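Local structure of uncharacterized protein (Bacillus cereus, 5F2H) at residues 134-147 against 162-176. The protein is of unknown function but belongs to the alpha/beta hydrolase superfamily and may act as a hydrolase. Numbering follows the deposited sequence.
Sequences IAMHGDQENIAIVE and LPQSSQIQFSDGFVW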
loop_
_atom_site.group_PDB
_atom_site.type_symbol
_atom_site.label_atom_id
_atom_site.label_comp_id
_atom_site.label_asym_id
_atom_site.label_seq_id
_atom_site.Cartn_x
_atom_site.Cartn_y
_atom_site.Cartn_z
ATOM N N ILE B 134 -10.899 1.227 -12.087
ATOM C CA ILE B 134 -11.155 1.281 -13.501
ATOM C C ILE B 134 -12.213 2.322 -13.769
ATOM O O ILE B 134 -13.289 2.254 -13.206
ATOM C CB ILE B 134 -11.650 -0.051 -14.019
ATOM C CG1 ILE B 134 -10.777 -1.170 -13.490
ATOM C CG2 ILE B 134 -11.673 -0.028 -15.528
ATOM C CD1 ILE B 134 -11.199 -2.544 -13.987
ATOM N N ALA B 135 -11.896 3.298 -14.605
ATOM C CA ALA B 135 -12.845 4.338 -14.932
ATOM C C ALA B 135 -13.302 4.150 -16.359
ATOM O O ALA B 135 -12.468 3.868 -17.232
ATOM C CB ALA B 135 -12.226 5.708 -14.760
HETATM N N MSE B 136 -14.605 4.347 -16.597
HETATM C CA MSE B 136 -15.186 4.196 -17.931
HETATM C C MSE B 136 -15.697 5.472 -18.536
HETATM O O MSE B 136 -16.680 6.052 -18.079
HETATM C CB MSE B 136 -16.402 3.259 -17.894
HETATM C CG MSE B 136 -16.131 1.927 -17.214
HETATM SE SE MSE B 136 -15.052 0.855 -18.473
HETATM C CE MSE B 136 -13.659 0.715 -17.135
ATOM N N HIS B 137 -15.080 5.878 -19.629
ATOM C CA HIS B 137 -15.490 7.074 -20.329
ATOM C C HIS B 137 -16.926 7.016 -20.829
ATOM O O HIS B 137 -17.507 5.941 -20.924
ATOM C CB HIS B 137 -14.572 7.304 -21.528
ATOM C CG HIS B 137 -14.700 6.277 -22.616
ATOM N ND1 HIS B 137 -15.561 6.423 -23.684
ATOM C CD2 HIS B 137 -14.030 5.120 -22.832
ATOM C CE1 HIS B 137 -15.413 5.405 -24.511
ATOM N NE2 HIS B 137 -14.501 4.593 -24.010
ATOM N N GLY B 138 -17.463 8.185 -21.175
ATOM C CA GLY B 138 -18.811 8.334 -21.702
ATOM C C GLY B 138 -18.863 8.184 -23.217
ATOM O O GLY B 138 -17.856 8.017 -23.860
ATOM N N ASP B 139 -20.043 8.210 -23.813
ATOM C CA ASP B 139 -20.103 8.058 -25.269
ATOM C C ASP B 139 -19.439 9.235 -25.911
ATOM O O ASP B 139 -19.448 10.326 -25.340
ATOM C CB ASP B 139 -21.540 7.896 -25.777
ATOM C CG ASP B 139 -22.130 6.532 -25.424
ATOM O OD1 ASP B 139 -21.325 5.598 -25.173
ATOM O OD2 ASP B 139 -23.386 6.382 -25.450
ATOM N N GLN B 140 -18.802 8.979 -27.051
ATOM C CA GLN B 140 -18.123 10.003 -27.815
ATOM C C GLN B 140 -16.920 10.601 -27.117
ATOM O O GLN B 140 -16.558 11.767 -27.347
ATOM C CB GLN B 140 -19.111 11.094 -28.202
ATOM C CG GLN B 140 -20.222 10.555 -29.060
ATOM C CD GLN B 140 -21.137 11.647 -29.523
ATOM O OE1 GLN B 140 -21.245 11.923 -30.717
ATOM N NE2 GLN B 140 -21.689 12.366 -28.582
ATOM N N GLU B 141 -16.291 9.792 -26.277
ATOM C CA GLU B 141 -15.132 10.221 -25.549
ATOM C C GLU B 141 -13.969 9.292 -25.867
ATOM O O GLU B 141 -13.976 8.623 -26.884
ATOM C CB GLU B 141 -15.419 10.277 -24.039
ATOM C CG GLU B 141 -16.446 11.312 -23.623
ATOM C CD GLU B 141 -16.565 11.452 -22.104
ATOM O OE1 GLU B 141 -15.755 10.840 -21.376
ATOM O OE2 GLU B 141 -17.433 12.230 -21.623
ATOM N N ASN B 142 -12.948 9.317 -25.016
ATOM C CA ASN B 142 -11.775 8.499 -25.180
ATOM C C ASN B 142 -10.968 8.616 -23.918
ATOM O O ASN B 142 -11.431 9.200 -22.933
ATOM C CB ASN B 142 -10.996 8.942 -26.410
ATOM C CG ASN B 142 -10.662 10.398 -26.364
ATOM O OD1 ASN B 142 -10.294 10.911 -25.316
ATOM N ND2 ASN B 142 -10.726 11.068 -27.513
ATOM N N ILE B 143 -9.758 8.085 -23.935
ATOM C CA ILE B 143 -8.906 8.138 -22.751
ATOM C C ILE B 143 -8.417 9.548 -22.392
ATOM O O ILE B 143 -8.297 9.879 -21.211
ATOM C CB ILE B 143 -7.666 7.259 -22.927
ATOM C CG1 ILE B 143 -8.078 5.846 -23.336
ATOM C CG2 ILE B 143 -6.840 7.257 -21.646
ATOM C CD1 ILE B 143 -6.920 4.917 -23.569
ATOM N N ALA B 144 -8.116 10.379 -23.378
ATOM C CA ALA B 144 -7.630 11.716 -23.058
ATOM C C ALA B 144 -8.669 12.527 -22.296
ATOM O O ALA B 144 -8.357 13.208 -21.321
ATOM C CB ALA B 144 -7.251 12.450 -24.317
ATOM N N ILE B 145 -9.910 12.422 -22.742
ATOM C CA ILE B 145 -11.029 13.165 -22.167
ATOM C C ILE B 145 -11.502 12.742 -20.784
ATOM O O ILE B 145 -11.994 13.551 -20.010
ATOM C CB ILE B 145 -12.234 13.073 -23.120
ATOM C CG1 ILE B 145 -11.893 13.793 -24.423
ATOM C CG2 ILE B 145 -13.472 13.690 -22.499
ATOM C CD1 ILE B 145 -12.970 13.673 -25.474
ATOM N N VAL B 146 -11.355 11.474 -20.466
ATOM C CA VAL B 146 -11.819 10.988 -19.178
ATOM C C VAL B 146 -10.705 10.957 -18.116
ATOM O O VAL B 146 -10.973 11.036 -16.942
ATOM C CB VAL B 146 -12.490 9.598 -19.370
ATOM C CG1 VAL B 146 -11.465 8.566 -19.809
ATOM C CG2 VAL B 146 -13.173 9.140 -18.092
ATOM N N GLU B 147 -9.453 10.903 -18.538
ATOM C CA GLU B 147 -8.350 10.851 -17.598
ATOM C C GLU B 147 -8.338 11.986 -16.562
ATOM O O GLU B 147 -8.272 11.727 -15.371
ATOM C CB GLU B 147 -7.035 10.746 -18.381
ATOM C CG GLU B 147 -5.750 10.790 -17.567
ATOM C CD GLU B 147 -4.492 10.665 -18.428
ATOM O OE1 GLU B 147 -4.479 9.892 -19.401
ATOM O OE2 GLU B 147 -3.477 11.302 -18.097
ATOM N N LEU B 162 -7.729 2.921 -17.610
ATOM C CA LEU B 162 -8.726 3.633 -18.391
ATOM C C LEU B 162 -8.931 2.855 -19.684
ATOM O O LEU B 162 -8.093 2.913 -20.573
ATOM C CB LEU B 162 -8.295 5.070 -18.684
ATOM C CG LEU B 162 -8.079 6.000 -17.482
ATOM C CD1 LEU B 162 -7.613 7.381 -17.925
ATOM C CD2 LEU B 162 -9.334 6.128 -16.649
ATOM N N PRO B 163 -10.039 2.102 -19.783
ATOM C CA PRO B 163 -10.308 1.331 -20.994
ATOM C C PRO B 163 -10.978 2.177 -22.052
ATOM O O PRO B 163 -11.663 3.125 -21.723
ATOM C CB PRO B 163 -11.273 0.239 -20.515
ATOM C CG PRO B 163 -11.172 0.239 -19.023
ATOM C CD PRO B 163 -10.917 1.677 -18.688
ATOM N N GLN B 164 -10.744 1.851 -23.311
ATOM C CA GLN B 164 -11.341 2.578 -24.407
ATOM C C GLN B 164 -12.122 1.565 -25.256
ATOM O O GLN B 164 -11.596 0.491 -25.620
ATOM C CB GLN B 164 -10.276 3.256 -25.251
ATOM C CG GLN B 164 -10.817 4.287 -26.219
ATOM C CD GLN B 164 -9.698 4.946 -27.015
ATOM O OE1 GLN B 164 -9.397 6.124 -26.830
ATOM N NE2 GLN B 164 -8.995 4.154 -27.792
ATOM N N SER B 165 -13.360 1.922 -25.598
ATOM C CA SER B 165 -14.205 1.043 -26.383
ATOM C C SER B 165 -13.718 0.916 -27.805
ATOM O O SER B 165 -13.173 1.848 -28.378
ATOM C CB SER B 165 -15.643 1.553 -26.399
ATOM O OG SER B 165 -16.447 0.749 -27.254
ATOM N N SER B 166 -13.929 -0.251 -28.374
ATOM C CA SER B 166 -13.549 -0.493 -29.746
ATOM C C SER B 166 -14.577 0.093 -30.713
ATOM O O SER B 166 -14.284 0.257 -31.885
ATOM C CB SER B 166 -13.479 -1.988 -29.978
ATOM O OG SER B 166 -14.727 -2.577 -29.660
ATOM N N GLN B 167 -15.755 0.463 -30.215
ATOM C CA GLN B 167 -16.822 0.988 -31.072
ATOM C C GLN B 167 -16.582 2.463 -31.396
ATOM O O GLN B 167 -17.009 3.357 -30.663
ATOM C CB GLN B 167 -18.172 0.784 -30.381
ATOM C CG GLN B 167 -18.448 -0.654 -29.926
ATOM C CD GLN B 167 -19.651 -0.745 -28.984
ATOM O OE1 GLN B 167 -20.701 -0.136 -29.220
ATOM N NE2 GLN B 167 -19.491 -1.501 -27.897
ATOM N N ILE B 168 -15.956 2.698 -32.548
ATOM C CA ILE B 168 -15.606 4.048 -33.015
ATOM C C ILE B 168 -16.731 4.673 -33.858
ATOM O O ILE B 168 -17.297 4.024 -34.722
ATOM C CB ILE B 168 -14.257 4.003 -33.793
ATOM C CG1 ILE B 168 -13.679 5.399 -33.998
ATOM C CG2 ILE B 168 -14.394 3.261 -35.118
ATOM C CD1 ILE B 168 -12.342 5.388 -34.703
ATOM N N GLN B 169 -17.053 5.932 -33.580
ATOM C CA GLN B 169 -18.114 6.669 -34.280
ATOM C C GLN B 169 -17.565 7.763 -35.199
ATOM O O GLN B 169 -18.228 8.174 -36.132
ATOM C CB GLN B 169 -19.041 7.286 -33.239
ATOM C CG GLN B 169 -20.221 8.062 -33.804
ATOM C CD GLN B 169 -20.967 8.816 -32.723
ATOM O OE1 GLN B 169 -20.950 8.424 -31.553
ATOM N NE2 GLN B 169 -21.599 9.926 -33.100
ATOM N N PHE B 170 -16.381 8.268 -34.872
ATOM C CA PHE B 170 -15.675 9.301 -35.632
ATOM C C PHE B 170 -14.268 9.402 -35.057
ATOM O O PHE B 170 -13.996 8.832 -34.004
ATOM C CB PHE B 170 -16.383 10.651 -35.562
ATOM C CG PHE B 170 -16.559 11.156 -34.178
ATOM C CD1 PHE B 170 -15.578 11.940 -33.584
ATOM C CD2 PHE B 170 -17.700 10.826 -33.448
ATOM C CE1 PHE B 170 -15.737 12.388 -32.287
ATOM C CE2 PHE B 170 -17.864 11.271 -32.150
ATOM C CZ PHE B 170 -16.885 12.056 -31.569
ATOM N N SER B 171 -13.379 10.091 -35.763
ATOM C CA SER B 171 -11.992 10.261 -35.326
ATOM C C SER B 171 -11.869 10.540 -33.836
ATOM O O SER B 171 -12.376 11.538 -33.349
ATOM C CB SER B 171 -11.303 11.401 -36.098
ATOM O OG SER B 171 -11.102 11.098 -37.482
ATOM N N ASP B 172 -11.217 9.633 -33.121
ATOM C CA ASP B 172 -10.994 9.749 -31.676
ATOM C C ASP B 172 -12.252 9.798 -30.787
ATOM O O ASP B 172 -12.157 10.189 -29.632
ATOM C CB ASP B 172 -10.113 10.965 -31.378
ATOM C CG ASP B 172 -8.795 10.931 -32.119
ATOM O OD1 ASP B 172 -8.303 9.828 -32.436
ATOM O OD2 ASP B 172 -8.237 12.021 -32.369
ATOM N N GLY B 173 -13.415 9.422 -31.311
ATOM C CA GLY B 173 -14.674 9.406 -30.533
ATOM C C GLY B 173 -15.160 7.955 -30.424
ATOM O O GLY B 173 -15.381 7.303 -31.431
ATOM N N PHE B 174 -15.359 7.463 -29.216
ATOM C CA PHE B 174 -15.761 6.090 -29.006
ATOM C C PHE B 174 -17.072 5.938 -28.188
ATOM O O PHE B 174 -17.366 6.776 -27.324
ATOM C CB PHE B 174 -14.584 5.389 -28.326
ATOM C CG PHE B 174 -13.294 5.452 -29.111
ATOM C CD1 PHE B 174 -12.999 4.490 -30.067
ATOM C CD2 PHE B 174 -12.358 6.449 -28.873
ATOM C CE1 PHE B 174 -11.810 4.535 -30.783
ATOM C CE2 PHE B 174 -11.173 6.516 -29.605
ATOM C CZ PHE B 174 -10.898 5.548 -30.549
ATOM N N VAL B 175 -17.839 4.866 -28.433
ATOM C CA VAL B 175 -19.129 4.650 -27.736
ATOM C C VAL B 175 -19.393 3.275 -27.182
ATOM O O VAL B 175 -18.834 2.286 -27.669
ATOM C CB VAL B 175 -20.337 4.911 -28.659
ATOM C CG1 VAL B 175 -20.361 6.364 -29.115
ATOM C CG2 VAL B 175 -20.312 3.985 -29.861
ATOM N N TRP B 176 -20.316 3.220 -26.210
ATOM C CA TRP B 176 -20.722 1.961 -25.557
ATOM C C TRP B 176 -22.118 1.484 -26.004
ATOM O O TRP B 176 -22.852 0.900 -25.214
ATOM C CB TRP B 176 -20.709 2.113 -24.038
ATOM C CG TRP B 176 -19.397 2.486 -23.499
ATOM C CD1 TRP B 176 -18.997 3.725 -23.060
ATOM C CD2 TRP B 176 -18.254 1.646 -23.412
ATOM N NE1 TRP B 176 -17.686 3.685 -22.665
ATOM C CE2 TRP B 176 -17.199 2.424 -22.887
ATOM C CE3 TRP B 176 -18.016 0.299 -23.719
ATOM C CZ2 TRP B 176 -15.940 1.896 -22.629
ATOM C CZ3 TRP B 176 -16.739 -0.222 -23.478
ATOM C CH2 TRP B 176 -15.722 0.584 -22.930
HETATM O O HOH W 1 -12.172 4.919 -19.880
#
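Neighbouring parallel strands of the beta-alpha-beta unit 131-136, 143-150, 158-164 meet at A135 and L162, and the loops that leave their C-terminal ends fold against each other. A water bridges the strand ends, donating to A135 O and P163 O and accepting from H137 N. Beyond it the H137 ring packs against 163-176: W176 NE1 lies over one face, P163 O and S165 N stand at its edge. S165 N gives H137 NE2 a weak bond (3.3 Å), while H137 ND1 donates to G138 O (2.8 Å). W176 is held twice, its indole NE1 reaching H137 O (2.9 Å) from above the carbonyl plane and its backbone N meeting D139 OD1 on the syn side (2.8 Å, nearly straight at 171°). Past the type II turn 138-141, F174 N bonds E141 O (2.9 Å), and Q140 and E141 together face F174 in a G1 bulge. N142, its CG set between backbone N and carbonyl carbon (chi1 55°), uses both ends of its amide: ND2 donates to D172 O (2.7 Å) and OD1 caps helix 143-150 through I145 N (3.0 Å). From that helix, I143 CG2 and E147 CB rest on L162 CD1. Strand 158-164 pairs on its outer side with a strand of the second subunit. M136 touches the probable nucleophile elbow (G206, S208, G210), which places this beta-alpha-beta crossover beside the likely active site of an alpha/beta hydrolase fold.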